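Local coordinates for fatty acyl CoA synthetase FADD13 (FATTY-ACYL-CoA SYNTHETASE) (Mycobacterium tuberculosis, PDB 3R44), which belongs to the AMP-binding enzymes of the ANL superfamily, with a large AMP-binding part and a smaller C-terminal domain, at residues S116-Y121 against V142-G147. Residues are numbered along the deposited sequence; the frame is centred on the assembly and turned at random.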
loop_
_atom_site.group_PDB
_atom_site.type_symbol
_atom_site.label_atom_id
_atom_site.label_comp_id
_atom_site.label_asym_id
_atom_site.label_seq_id
_atom_site.Cartn_x
_atom_site.Cartn_y
_atom_site.Cartn_z
ATOM N N SER A 116 0.252 -13.351 -17.443
ATOM C CA SER A 116 1.690 -13.441 -17.207
ATOM C C SER A 116 2.271 -14.555 -18.047
ATOM O O SER A 116 1.721 -15.674 -18.121
ATOM C CB SER A 116 2.070 -13.729 -15.756
ATOM O OG SER A 116 1.750 -12.589 -14.963
ATOM N N LYS A 117 3.416 -14.251 -18.630
ATOM C CA LYS A 117 4.141 -15.199 -19.468
ATOM C C LYS A 117 5.191 -15.976 -18.690
ATOM O O LYS A 117 5.457 -17.123 -18.957
ATOM C CB LYS A 117 4.793 -14.392 -20.586
ATOM C CG LYS A 117 5.497 -15.156 -21.660
ATOM C CD LYS A 117 5.783 -14.197 -22.852
ATOM C CE LYS A 117 6.552 -14.918 -23.959
ATOM N NZ LYS A 117 5.857 -16.158 -24.426
ATOM N N VAL A 118 5.832 -15.311 -17.730
ATOM C CA VAL A 118 6.917 -15.884 -16.967
ATOM C C VAL A 118 6.581 -15.661 -15.527
ATOM O O VAL A 118 6.087 -14.590 -15.185
ATOM C CB VAL A 118 8.257 -15.181 -17.331
ATOM C CG1 VAL A 118 9.379 -15.520 -16.344
ATOM C CG2 VAL A 118 8.665 -15.560 -18.798
ATOM N N VAL A 119 6.823 -16.661 -14.702
ATOM C CA VAL A 119 6.614 -16.545 -13.265
ATOM C C VAL A 119 7.932 -16.812 -12.566
ATOM O O VAL A 119 8.526 -17.878 -12.754
ATOM C CB VAL A 119 5.530 -17.511 -12.779
ATOM C CG1 VAL A 119 5.400 -17.446 -11.246
ATOM C CG2 VAL A 119 4.181 -17.139 -13.528
ATOM N N ILE A 120 8.404 -15.825 -11.817
ATOM C CA ILE A 120 9.648 -15.968 -11.053
ATOM C C ILE A 120 9.280 -16.076 -9.570
ATOM O O ILE A 120 8.653 -15.150 -9.031
ATOM C CB ILE A 120 10.621 -14.831 -11.324
ATOM C CG1 ILE A 120 10.961 -14.756 -12.826
ATOM C CG2 ILE A 120 11.917 -15.080 -10.506
ATOM C CD1 ILE A 120 11.761 -13.621 -13.177
ATOM N N TYR A 121 9.631 -17.194 -8.927
ATOM C CA TYR A 121 9.213 -17.431 -7.564
ATOM C C TYR A 121 10.298 -17.820 -6.606
ATOM O O TYR A 121 11.286 -18.521 -6.934
ATOM C CB TYR A 121 8.093 -18.455 -7.514
ATOM C CG TYR A 121 8.489 -19.848 -7.932
ATOM C CD1 TYR A 121 8.850 -20.816 -6.986
ATOM C CD2 TYR A 121 8.515 -20.196 -9.264
ATOM C CE1 TYR A 121 9.201 -22.096 -7.384
ATOM C CE2 TYR A 121 8.883 -21.451 -9.666
ATOM C CZ TYR A 121 9.212 -22.394 -8.741
ATOM O OH TYR A 121 9.545 -23.653 -9.222
ATOM N N VAL A 142 1.366 -18.835 -19.060
ATOM C CA VAL A 142 2.678 -19.013 -18.426
ATOM C C VAL A 142 3.498 -20.037 -19.220
ATOM O O VAL A 142 3.157 -21.197 -19.253
ATOM C CB VAL A 142 2.592 -19.436 -16.960
ATOM C CG1 VAL A 142 3.988 -19.539 -16.385
ATOM C CG2 VAL A 142 1.731 -18.392 -16.110
ATOM N N THR A 143 4.555 -19.583 -19.881
ATOM C CA THR A 143 5.441 -20.468 -20.640
ATOM C C THR A 143 6.672 -20.832 -19.793
ATOM O O THR A 143 7.382 -21.784 -20.085
ATOM C CB THR A 143 5.831 -19.809 -22.021
ATOM O OG1 THR A 143 6.558 -18.587 -21.801
ATOM C CG2 THR A 143 4.571 -19.495 -22.863
ATOM N N ASP A 144 6.897 -20.108 -18.703
ATOM C CA ASP A 144 8.081 -20.341 -17.889
ATOM C C ASP A 144 7.829 -20.161 -16.403
ATOM O O ASP A 144 7.305 -19.134 -15.994
ATOM C CB ASP A 144 9.196 -19.418 -18.366
ATOM C CG ASP A 144 9.924 -19.988 -19.548
ATOM O OD1 ASP A 144 10.526 -21.083 -19.385
ATOM O OD2 ASP A 144 9.838 -19.403 -20.652
ATOM N N TRP A 145 8.185 -21.167 -15.612
ATOM C CA TRP A 145 8.172 -21.051 -14.146
ATOM C C TRP A 145 9.604 -21.161 -13.584
ATOM O O TRP A 145 10.238 -22.203 -13.718
ATOM C CB TRP A 145 7.303 -22.135 -13.555
ATOM C CG TRP A 145 5.944 -22.308 -14.176
ATOM C CD1 TRP A 145 5.638 -22.969 -15.327
ATOM C CD2 TRP A 145 4.703 -21.848 -13.633
ATOM N NE1 TRP A 145 4.266 -22.930 -15.552
ATOM C CE2 TRP A 145 3.678 -22.245 -14.518
ATOM C CE3 TRP A 145 4.359 -21.107 -12.493
ATOM C CZ2 TRP A 145 2.330 -21.938 -14.290
ATOM C CZ3 TRP A 145 3.012 -20.807 -12.269
ATOM C CH2 TRP A 145 2.021 -21.223 -13.163
ATOM N N ILE A 146 10.110 -20.078 -13.011
ATOM C CA ILE A 146 11.532 -19.953 -12.744
ATOM C C ILE A 146 11.670 -19.779 -11.253
ATOM O O ILE A 146 11.325 -18.723 -10.740
ATOM C CB ILE A 146 12.184 -18.731 -13.478
ATOM C CG1 ILE A 146 11.917 -18.757 -15.000
ATOM C CG2 ILE A 146 13.682 -18.749 -13.288
ATOM C CD1 ILE A 146 12.550 -19.978 -15.711
ATOM N N GLY A 147 12.186 -20.803 -10.575
ATOM C CA GLY A 147 12.382 -20.718 -9.112
ATOM C C GLY A 147 13.730 -20.129 -8.781
ATOM O O GLY A 147 14.514 -19.782 -9.671
HETATM O O HOH W 1 10.954 -24.229 -11.318
#
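Tyr-121 lays its ring over Gly-147, whose CA sits 3.6 Å from the centroid of that ring. A chi1 of 67° puts Tyr-121 CG between the backbone N and the carbonyl carbon; glycine, lacking a side chain, lets the ring come this close. A water bridges Tyr-121 OH and Trp-145 O. On the same face, Val-119 fills the hollow between two neighbours: branched at CB, it presents CG2 to Val-142 CG1 at 3.7 Å, while its CB and CG1 meet Trp-145 CE3. Val-142 CG1 in turn lies over one indole face, toward the rim, and Ile-129 of helix 126-134 touches Val-119, Tyr-121 and Trp-145. On the other face, Val-118 CG2 packs at 3.9 Å against Asp-144 CB; Val-118 CG1 near Ile-146 CG1 and Ile-120 CG1 near Ile-146 CB are looser. Backbone bonds set the register: Val-119 N gives to Asp-144 O (2.8 Å), Ile-146 N to Val-119 O (2.7 Å) and Tyr-121 N to Ile-146 O. Just before the paired strands, Lys-117 O accepts Thr-143 N, with weak bonds from Asp-144 N and Thr-143 OG1. Strand 118-121 lies between 70-74 and 144-147, an outermost strand of this four-stranded parallel sheet, as is 94-97; helix 126-134 completes a beta-alpha-beta crossover.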